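Local atomic coordinates of alpha-glucosidase (Pseudoalteromonas sp. K8, PDB entry 5HQ4), a protein that probably cleaves alpha-glucosidic bonds as a family 97 glycoside hydrolase, and binds calcium and magnesium ions. Residues R152-Y157 with T453-R458; V385-V390 with I433-P438; G608-A613 with L637-D642. All coordinates share one frame; numbering follows the deposited sequence.

Interaction 1 of 3, residues R152-Y157 with T453-R458; sequences RYEYVY and TREGAR. With CA (calcium ion), chain G.
The calcium ion is gripped from both segments: OE1 of Glu154 lies 2.5 Å from the calcium, and OE1 of Glu455 lies 2.4 Å from it. This is a calcium site that bridges two parts of the fold. Glu154 belongs to a loop of the beta-rich N-terminal part, whereas Glu455 directly follows strand 451-454 of the TIM barrel. Glu437, Glu461 and two waters complete the six ligands. The side chains of Glu154 and Glu455 cross at about a right angle, with their carboxylate planes 60° apart. Glu154 OE1 and Glu455 OE1 are 2.9 Å apart, without a hydrogen bond. The shared metal probably offsets their repulsion.

The extended chain of Glu154 (chi2 177°) carries its carboxylate past the backbone of the other segment, with Glu154 CG 3.6 Å from Ala457 O. Its second oxygen, OE2, takes a salt bridge from Arg152 NH2 and a hydrogen bond from water 2, itself a calcium ligand. These bonds restrict rotation of the carboxylate. Arg152 is held in turn by the carbonyl of Ala391. Nearby, Tyr153 CB packs against Gly456 O.

No direct hydrogen bond joins the segments, but Arg458 packs closely along the loop. Arg458 CG is 3.4 Å from Glu154 C, and CD lies against the carbonyl carbon of Tyr155. A bend at chi3 (53°) then turns the guanidinium so that Val156 CG1 sits over one face, near the rim and 3.4 Å from Arg458 NE. That NE bonds to Asn470 OD1. Water 3 links Tyr155 O to Arg458 N. Water 1, in the guanidinium plane, accepts from Arg458 NH1 and donates to Glu154 O, 2.7 Å away.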
loop_
_atom_site.group_PDB
_atom_site.type_symbol
_atom_site.label_atom_id
_atom_site.label_comp_id
_atom_site.label_asym_id
_atom_site.label_seq_id
_atom_site.Cartn_x
_atom_site.Cartn_y
_atom_site.Cartn_z
ATOM N N ARG A 152 8.152 -10.257 -7.349
ATOM C CA ARG A 152 7.955 -8.811 -7.061
ATOM C C ARG A 152 7.663 -8.630 -5.571
ATOM O O ARG A 152 8.448 -9.094 -4.727
ATOM C CB ARG A 152 6.871 -8.243 -7.996
ATOM C CG ARG A 152 7.126 -8.422 -9.496
ATOM C CD ARG A 152 5.859 -8.082 -10.308
ATOM N NE ARG A 152 4.692 -8.727 -9.717
ATOM C CZ ARG A 152 4.332 -9.983 -9.935
ATOM N NH1 ARG A 152 5.028 -10.755 -10.764
ATOM N NH2 ARG A 152 3.269 -10.473 -9.321
ATOM N N TYR A 153 6.571 -7.952 -5.198
ATOM C CA TYR A 153 6.197 -7.768 -3.799
ATOM C C TYR A 153 5.304 -8.885 -3.282
ATOM O O TYR A 153 4.928 -8.862 -2.105
ATOM C CB TYR A 153 5.456 -6.438 -3.601
ATOM C CG TYR A 153 6.214 -5.180 -3.990
ATOM C CD1 TYR A 153 5.755 -4.370 -5.028
ATOM C CD2 TYR A 153 7.364 -4.784 -3.301
ATOM C CE1 TYR A 153 6.427 -3.210 -5.390
ATOM C CE2 TYR A 153 8.049 -3.612 -3.656
ATOM C CZ TYR A 153 7.565 -2.830 -4.704
ATOM O OH TYR A 153 8.214 -1.668 -5.090
ATOM N N GLU A 154 4.927 -9.838 -4.131
ATOM C CA GLU A 154 3.875 -10.801 -3.777
ATOM C C GLU A 154 4.498 -12.051 -3.146
ATOM O O GLU A 154 4.594 -13.131 -3.740
ATOM C CB GLU A 154 3.021 -11.120 -5.003
ATOM C CG GLU A 154 2.127 -9.929 -5.435
ATOM C CD GLU A 154 1.319 -10.204 -6.703
ATOM O OE1 GLU A 154 0.275 -9.552 -6.895
ATOM O OE2 GLU A 154 1.718 -11.087 -7.490
ATOM N N TYR A 155 4.920 -11.877 -1.894
ATOM C CA TYR A 155 5.487 -12.924 -1.057
ATOM C C TYR A 155 4.800 -12.904 0.301
ATOM O O TYR A 155 4.351 -11.852 0.763
ATOM C CB TYR A 155 7.007 -12.714 -0.836
ATOM C CG TYR A 155 7.828 -12.988 -2.073
ATOM C CD1 TYR A 155 8.312 -14.264 -2.328
ATOM C CD2 TYR A 155 8.100 -11.977 -2.998
ATOM C CE1 TYR A 155 9.060 -14.536 -3.465
ATOM C CE2 TYR A 155 8.853 -12.241 -4.143
ATOM C CZ TYR A 155 9.322 -13.526 -4.364
ATOM O OH TYR A 155 10.054 -13.811 -5.489
ATOM N N VAL A 156 4.746 -14.058 0.952
ATOM C CA VAL A 156 4.362 -14.076 2.360
ATOM C C VAL A 156 5.563 -13.639 3.194
ATOM O O VAL A 156 6.725 -13.802 2.791
ATOM C CB VAL A 156 3.834 -15.462 2.782
ATOM C CG1 VAL A 156 2.656 -15.880 1.874
ATOM C CG2 VAL A 156 4.950 -16.516 2.766
ATOM N N TYR A 157 5.289 -13.049 4.355
ATOM C CA TYR A 157 6.343 -12.476 5.185
ATOM C C TYR A 157 7.098 -13.559 5.955
ATOM O O TYR A 157 6.502 -14.520 6.455
ATOM C CB TYR A 157 5.749 -11.422 6.137
ATOM C CG TYR A 157 5.552 -10.131 5.377
ATOM C CD1 TYR A 157 4.441 -9.953 4.546
ATOM C CD2 TYR A 157 6.513 -9.125 5.424
ATOM C CE1 TYR A 157 4.284 -8.790 3.788
ATOM C CE2 TYR A 157 6.374 -7.959 4.669
ATOM C CZ TYR A 157 5.255 -7.797 3.865
ATOM O OH TYR A 157 5.119 -6.657 3.112
ATOM N N THR A 453 -5.346 3.636 -4.814
ATOM C CA THR A 453 -4.941 2.427 -4.110
ATOM C C THR A 453 -4.040 1.600 -5.025
ATOM O O THR A 453 -3.814 1.945 -6.189
ATOM C CB THR A 453 -6.175 1.643 -3.637
ATOM O OG1 THR A 453 -5.779 0.652 -2.676
ATOM C CG2 THR A 453 -6.891 0.982 -4.825
ATOM N N ARG A 454 -3.504 0.509 -4.480
ATOM C CA ARG A 454 -2.665 -0.400 -5.253
ATOM C C ARG A 454 -2.621 -1.746 -4.548
ATOM O O ARG A 454 -3.068 -1.892 -3.411
ATOM C CB ARG A 454 -1.243 0.152 -5.441
ATOM C CG ARG A 454 -0.340 0.026 -4.198
ATOM C CD ARG A 454 0.854 1.009 -4.297
ATOM N NE ARG A 454 0.369 2.388 -4.392
ATOM C CZ ARG A 454 0.949 3.364 -5.089
ATOM N NH1 ARG A 454 2.064 3.140 -5.781
ATOM N NH2 ARG A 454 0.400 4.576 -5.096
ATOM N N GLU A 455 -2.052 -2.730 -5.235
ATOM C CA GLU A 455 -1.858 -4.034 -4.623
ATOM C C GLU A 455 -0.449 -4.097 -4.039
ATOM O O GLU A 455 -0.217 -3.586 -2.936
ATOM C CB GLU A 455 -2.120 -5.139 -5.655
ATOM C CG GLU A 455 -2.235 -6.533 -5.077
ATOM C CD GLU A 455 -2.632 -7.530 -6.150
ATOM O OE1 GLU A 455 -1.874 -7.666 -7.129
ATOM O OE2 GLU A 455 -3.719 -8.136 -6.037
ATOM N N GLY A 456 0.509 -4.687 -4.752
ATOM C CA GLY A 456 1.883 -4.640 -4.247
ATOM C C GLY A 456 2.119 -5.453 -2.991
ATOM O O GLY A 456 2.906 -5.046 -2.116
ATOM N N ALA A 457 1.479 -6.614 -2.901
ATOM C CA ALA A 457 1.522 -7.561 -1.794
ATOM C C ALA A 457 0.568 -8.672 -2.195
ATOM O O ALA A 457 -0.244 -8.496 -3.112
ATOM C CB ALA A 457 1.093 -6.928 -0.458
ATOM N N ARG A 458 0.660 -9.814 -1.514
ATOM C CA ARG A 458 -0.290 -10.890 -1.779
ATOM C C ARG A 458 -1.650 -10.521 -1.204
ATOM O O ARG A 458 -1.790 -10.324 0.008
ATOM C CB ARG A 458 0.197 -12.211 -1.190
ATOM C CG ARG A 458 1.362 -12.842 -1.977
ATOM C CD ARG A 458 1.903 -14.091 -1.284
ATOM N NE ARG A 458 0.870 -15.094 -0.968
ATOM C CZ ARG A 458 0.926 -16.379 -1.311
ATOM N NH1 ARG A 458 1.959 -16.844 -2.003
ATOM N NH2 ARG A 458 -0.043 -17.213 -0.933
HETATM CA CA CA G . -1.509 -9.471 -8.632
HETATM O O HOH W 1 4.413 -15.812 -3.227
HETATM O O HOH W 2 -0.109 -11.222 -9.457
HETATM O O HOH W 3 2.541 -9.877 0.657
HETATM O O HOH W 4 -3.549 -8.533 -9.449
#

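Interaction 2 of 3, residues V385-V390 with I433-P438; sequences VKTGYV and INTHEP. With CA (calcium ion), chain G.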
loop_
_atom_site.group_PDB
_atom_site.type_symbol
_atom_site.label_atom_id
_atom_site.label_comp_id
_atom_site.label_asym_id
_atom_site.label_seq_id
_atom_site.Cartn_x
_atom_site.Cartn_y
_atom_site.Cartn_z
ATOM N N VAL A 385 -10.039 3.017 -12.990
ATOM C CA VAL A 385 -9.420 1.973 -13.807
ATOM C C VAL A 385 -8.439 1.190 -12.947
ATOM O O VAL A 385 -7.621 1.784 -12.236
ATOM C CB VAL A 385 -8.705 2.558 -15.045
ATOM C CG1 VAL A 385 -7.926 1.463 -15.809
ATOM C CG2 VAL A 385 -9.711 3.256 -15.973
ATOM N N LYS A 386 -8.544 -0.139 -12.986
ATOM C CA LYS A 386 -7.558 -1.031 -12.388
ATOM C C LYS A 386 -6.533 -1.391 -13.460
ATOM O O LYS A 386 -6.903 -1.851 -14.542
ATOM C CB LYS A 386 -8.247 -2.285 -11.841
ATOM C CG LYS A 386 -7.316 -3.397 -11.356
ATOM C CD LYS A 386 -8.151 -4.603 -10.900
ATOM C CE LYS A 386 -7.258 -5.822 -10.672
ATOM N NZ LYS A 386 -8.018 -6.995 -10.198
ATOM N N THR A 387 -5.257 -1.129 -13.188
ATOM C CA THR A 387 -4.193 -1.459 -14.124
ATOM C C THR A 387 -3.430 -2.674 -13.613
ATOM O O THR A 387 -3.562 -3.081 -12.455
ATOM C CB THR A 387 -3.238 -0.275 -14.336
ATOM O OG1 THR A 387 -2.645 0.104 -13.083
ATOM C CG2 THR A 387 -3.990 0.908 -14.936
ATOM N N GLY A 388 -2.638 -3.269 -14.495
ATOM C CA GLY A 388 -1.941 -4.497 -14.153
ATOM C C GLY A 388 -0.669 -4.641 -14.952
ATOM O O GLY A 388 -0.596 -4.234 -16.112
ATOM N N TYR A 389 0.347 -5.240 -14.323
ATOM C CA TYR A 389 1.667 -5.385 -14.937
ATOM C C TYR A 389 2.224 -6.773 -14.624
ATOM O O TYR A 389 3.315 -6.929 -14.079
ATOM C CB TYR A 389 2.615 -4.282 -14.448
ATOM C CG TYR A 389 2.115 -2.887 -14.750
ATOM C CD1 TYR A 389 1.142 -2.283 -13.951
ATOM C CD2 TYR A 389 2.595 -2.174 -15.843
ATOM C CE1 TYR A 389 0.658 -1.024 -14.239
ATOM C CE2 TYR A 389 2.112 -0.885 -16.135
ATOM C CZ TYR A 389 1.150 -0.324 -15.323
ATOM O OH TYR A 389 0.658 0.936 -15.586
ATOM N N VAL A 390 1.470 -7.815 -14.978
ATOM C CA VAL A 390 1.836 -9.173 -14.575
ATOM C C VAL A 390 3.017 -9.643 -15.424
ATOM O O VAL A 390 2.883 -9.865 -16.630
ATOM C CB VAL A 390 0.650 -10.140 -14.698
ATOM C CG1 VAL A 390 1.107 -11.572 -14.418
ATOM C CG2 VAL A 390 -0.461 -9.739 -13.731
ATOM N N ILE A 433 -6.894 5.686 -10.444
ATOM C CA ILE A 433 -6.087 4.526 -10.813
ATOM C C ILE A 433 -5.864 3.634 -9.597
ATOM O O ILE A 433 -5.434 4.106 -8.536
ATOM C CB ILE A 433 -4.736 4.947 -11.417
ATOM C CG1 ILE A 433 -4.937 5.675 -12.750
ATOM C CG2 ILE A 433 -3.813 3.729 -11.612
ATOM C CD1 ILE A 433 -5.586 4.821 -13.846
ATOM N N ASN A 434 -6.108 2.337 -9.786
ATOM C CA ASN A 434 -5.852 1.270 -8.823
ATOM C C ASN A 434 -4.805 0.359 -9.467
ATOM O O ASN A 434 -5.123 -0.380 -10.403
ATOM C CB ASN A 434 -7.169 0.542 -8.519
ATOM C CG ASN A 434 -6.985 -0.812 -7.864
ATOM O OD1 ASN A 434 -5.929 -1.134 -7.320
ATOM N ND2 ASN A 434 -8.048 -1.615 -7.895
ATOM N N THR A 435 -3.554 0.430 -9.001
ATOM C CA THR A 435 -2.427 -0.208 -9.691
ATOM C C THR A 435 -2.113 -1.569 -9.077
ATOM O O THR A 435 -1.688 -1.644 -7.925
ATOM C CB THR A 435 -1.170 0.667 -9.626
ATOM O OG1 THR A 435 -1.487 2.005 -10.016
ATOM C CG2 THR A 435 -0.085 0.111 -10.554
ATOM N N HIS A 436 -2.285 -2.639 -9.852
ATOM C CA HIS A 436 -1.771 -3.939 -9.444
ATOM C C HIS A 436 -0.406 -4.163 -10.087
ATOM O O HIS A 436 -0.087 -3.565 -11.118
ATOM C CB HIS A 436 -2.770 -5.051 -9.790
ATOM C CG HIS A 436 -3.949 -5.070 -8.859
ATOM N ND1 HIS A 436 -4.466 -6.228 -8.320
ATOM C CD2 HIS A 436 -4.662 -4.050 -8.316
ATOM C CE1 HIS A 436 -5.467 -5.924 -7.507
ATOM N NE2 HIS A 436 -5.606 -4.610 -7.487
ATOM N N GLU A 437 0.408 -4.999 -9.443
ATOM C CA GLU A 437 1.836 -5.099 -9.729
ATOM C C GLU A 437 2.446 -3.698 -9.825
ATOM O O GLU A 437 2.976 -3.306 -10.869
ATOM C CB GLU A 437 2.102 -5.907 -10.992
ATOM C CG GLU A 437 1.521 -7.329 -10.904
ATOM C CD GLU A 437 -0.003 -7.344 -11.075
ATOM O OE1 GLU A 437 -0.501 -6.675 -12.001
ATOM O OE2 GLU A 437 -0.709 -7.987 -10.268
ATOM N N PRO A 438 2.372 -2.915 -8.748
ATOM C CA PRO A 438 2.741 -1.499 -8.798
ATOM C C PRO A 438 4.167 -1.260 -8.347
ATOM O O PRO A 438 4.874 -2.204 -7.980
ATOM C CB PRO A 438 1.780 -0.885 -7.777
ATOM C CG PRO A 438 1.834 -1.921 -6.667
ATOM C CD PRO A 438 1.892 -3.286 -7.405
HETATM CA CA CA G . -1.509 -9.471 -8.632
HETATM O O HOH W 4 -3.549 -8.533 -9.449
HETATM O O HOH W 2 -0.109 -11.222 -9.457
#
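Lys386 crosses the ring of His436 with its CE 3.6 Å from the ring centroid, almost straight above the centre. This CH-pi contact lies in the tightly packed part of the interaction, where two parallel strands pair. Their backbones are joined by Asn434 N to Val385 O, Thr387 N to Asn434 O, and His436 N to Thr387 O, each 2.9 Å. Lys386 and Asn434 run side by side on one face of the sheet. The lysine chain is fully extended, so that CE lies over the ring and NZ, still above its CE1-ND1 side, makes a salt bridge with Glu311. On the other face, Thr387 OG1 packs 3.4 Å from Thr435 CA.

The ring of His436 is also held at its edge. ND1 is 2.7 Å from water 4, a calcium ligand, and NE2 bonds to Asp489. With an alanine in its place, water 4 and Asp489 would probably lose this partner and a gap would open under Lys386 CE.

Buried too is Glu437, whose OE1 accepts a hydrogen bond from Tyr389 N through its anti lone pair, while OE2 binds the calcium. The looser side is at Val390, which is partly exposed and has a glycerol close by. Its CG2 lies 3.5 Å from Glu437 OE1. Such polar and metal-binding residues at the C-terminal ends of parallel strands are characteristic of TIM-barrel active sites.

Interaction 3 of 3, residues G608-A613 with L637-D642; sequences GKQFEA and LVTASD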
loop_
_atom_site.group_PDB
_atom_site.type_symbol
_atom_site.label_atom_id
_atom_site.label_comp_id
_atom_site.label_asym_id
_atom_site.label_seq_id
_atom_site.Cartn_x
_atom_site.Cartn_y
_atom_site.Cartn_z
ATOM N N GLY A 608 -20.426 11.228 25.899
ATOM C CA GLY A 608 -21.790 11.691 26.055
ATOM C C GLY A 608 -22.773 11.204 25.016
ATOM O O GLY A 608 -23.910 11.685 24.992
ATOM N N LYS A 609 -22.386 10.267 24.156
ATOM C CA LYS A 609 -23.277 9.750 23.132
ATOM C C LYS A 609 -23.519 8.264 23.357
ATOM O O LYS A 609 -22.648 7.542 23.849
ATOM C CB LYS A 609 -22.704 9.995 21.727
ATOM C CG LYS A 609 -22.589 11.483 21.402
ATOM C CD LYS A 609 -21.939 11.753 20.051
ATOM C CE LYS A 609 -22.760 11.217 18.891
ATOM N NZ LYS A 609 -22.285 11.821 17.611
ATOM N N GLN A 610 -24.714 7.809 23.008
ATOM C CA GLN A 610 -25.025 6.390 23.080
ATOM C C GLN A 610 -24.922 5.765 21.695
ATOM O O GLN A 610 -25.293 6.385 20.691
ATOM C CB GLN A 610 -26.413 6.149 23.666
ATOM C CG GLN A 610 -26.716 4.667 23.850
ATOM C CD GLN A 610 -27.692 4.411 24.971
ATOM O OE1 GLN A 610 -27.293 4.137 26.103
ATOM N NE2 GLN A 610 -28.977 4.496 24.665
ATOM N N PHE A 611 -24.410 4.537 21.651
ATOM C CA PHE A 611 -24.242 3.791 20.416
ATOM C C PHE A 611 -24.910 2.434 20.564
ATOM O O PHE A 611 -25.021 1.890 21.665
ATOM C CB PHE A 611 -22.760 3.582 20.051
ATOM C CG PHE A 611 -22.002 4.860 19.807
ATOM C CD1 PHE A 611 -21.770 5.311 18.516
ATOM C CD2 PHE A 611 -21.532 5.615 20.874
ATOM C CE1 PHE A 611 -21.073 6.494 18.286
ATOM C CE2 PHE A 611 -20.840 6.798 20.657
ATOM C CZ PHE A 611 -20.603 7.239 19.358
ATOM N N GLU A 612 -25.367 1.899 19.449
ATOM C CA GLU A 612 -25.791 0.509 19.382
ATOM C C GLU A 612 -24.710 -0.236 18.613
ATOM O O GLU A 612 -24.535 -0.014 17.410
ATOM C CB GLU A 612 -27.151 0.372 18.711
ATOM C CG GLU A 612 -27.627 -1.062 18.590
ATOM C CD GLU A 612 -28.940 -1.159 17.841
ATOM O OE1 GLU A 612 -29.982 -1.425 18.482
ATOM O OE2 GLU A 612 -28.931 -0.950 16.609
ATOM N N ALA A 613 -23.950 -1.073 19.314
ATOM C CA ALA A 613 -22.935 -1.889 18.666
ATOM C C ALA A 613 -23.597 -3.057 17.951
ATOM O O ALA A 613 -24.400 -3.786 18.541
ATOM C CB ALA A 613 -21.923 -2.409 19.684
ATOM N N LEU A 637 -26.199 -2.055 23.436
ATOM C CA LEU A 637 -26.071 -0.624 23.693
ATOM C C LEU A 637 -24.786 -0.371 24.470
ATOM O O LEU A 637 -24.518 -1.044 25.469
ATOM C CB LEU A 637 -27.275 -0.097 24.478
ATOM C CG LEU A 637 -28.627 -0.170 23.760
ATOM C CD1 LEU A 637 -29.781 0.187 24.698
ATOM C CD2 LEU A 637 -28.626 0.747 22.547
ATOM N N VAL A 638 -23.978 0.588 24.009
ATOM C CA VAL A 638 -22.685 0.867 24.624
ATOM C C VAL A 638 -22.429 2.370 24.613
ATOM O O VAL A 638 -23.017 3.121 23.833
ATOM C CB VAL A 638 -21.498 0.138 23.928
ATOM C CG1 VAL A 638 -21.636 -1.389 24.009
ATOM C CG2 VAL A 638 -21.335 0.595 22.468
ATOM N N THR A 639 -21.539 2.797 25.506
ATOM C CA THR A 639 -21.002 4.149 25.536
ATOM C C THR A 639 -19.495 4.058 25.736
ATOM O O THR A 639 -18.933 2.971 25.912
ATOM C CB THR A 639 -21.620 5.005 26.651
ATOM O OG1 THR A 639 -21.168 4.523 27.921
ATOM C CG2 THR A 639 -23.164 4.983 26.601
ATOM N N ALA A 640 -18.848 5.224 25.732
ATOM C CA ALA A 640 -17.401 5.300 25.881
ATOM C C ALA A 640 -16.907 4.708 27.197
ATOM O O ALA A 640 -15.727 4.358 27.300
ATOM C CB ALA A 640 -16.944 6.760 25.776
ATOM N N SER A 641 -17.767 4.594 28.204
ATOM C CA SER A 641 -17.314 4.038 29.472
ATOM C C SER A 641 -17.319 2.513 29.482
ATOM O O SER A 641 -16.917 1.910 30.484
ATOM C CB SER A 641 -18.174 4.580 30.620
ATOM O OG SER A 641 -19.514 4.157 30.482
ATOM N N ASP A 642 -17.734 1.870 28.397
ATOM C CA ASP A 642 -17.813 0.420 28.379
ATOM C C ASP A 642 -16.513 -0.198 27.881
ATOM O O ASP A 642 -15.599 0.484 27.405
ATOM C CB ASP A 642 -18.988 -0.038 27.512
ATOM C CG ASP A 642 -20.324 0.231 28.176
ATOM O OD1 ASP A 642 -20.461 -0.095 29.371
ATOM O OD2 ASP A 642 -21.222 0.798 27.522
HETATM O O HOH W 5 -20.278 7.613 24.718
#
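Phe611 and Val638 exchange two backbone hydrogen bonds, Phe611 N to Val638 O at 3.0 Å and Val638 N to Phe611 O at 2.9 Å. They form a hydrogen-bonded antiparallel pair, followed by the non-hydrogen-bonded pair Glu612 with Leu637. The two bonds differ in geometry. The first donor lies nearly along the C=O axis, while the second is tilted 25° from the carbonyl plane. Phe611 O also receives a CA-H contact from Leu637.

Side chains pack on both faces of this ladder. On the face of Phe611 and Val638, Val638 CG2 lies 4.1 Å from Phe611 CB and equally far from Ala613 CB. With Val638 CG1 beside the backbone N (chi1 -62°), CG2 falls between the backbone N and the carbonyl carbon, where it meets both partners. The Phe611 ring presents its edge to Val638 O. On the other face, Leu637 CD2 rests 4.1 Å from Glu612 CB. This side is more open, for Leu637 and Gln610 are exposed.

Past the ladder the segments diverge, and water 5 spans the separation. It donates to Lys609 O and accepts from Ala640 N, 3.0 Å away. Thr639 still reaches across, its CG2 lying 3.8 Å from Lys609 O.

Farther out, a type I turn from Thr639 to Asp642 shapes the second segment. It is closed by Asp642 N to Thr639 O. Asp642 OD2 accepts a hydrogen bond from Thr639 N at 2.9 Å, met on its anti side and 23° out of the carboxylate plane.

The pair belongs to the antiparallel sheet of the C-terminal part. Within this chain, strand 631-638 is outermost, and strand 611-618 lies between it and strand 653-660, whose Phe658 packs against Phe611, Ala613 and Val638.

From the N terminus, the loop holding 152-157 comes first. Interaction 1 joins it to 453-458, closing a loop of almost 300 residues between the N-terminal part and the barrel. Interaction 2 is nested inside that loop and closes a much shorter one, from 385-390 to 433-438, within the barrel. The two share the calcium and two of its waters, and their strands 432-435 and 451-454 are neighbours in one parallel sheet. Interaction 3 follows in series. It closes a short loop of the C-terminal sheet, with its nearest atoms about 27 Å from interaction 1 and about 30 Å from interaction 2.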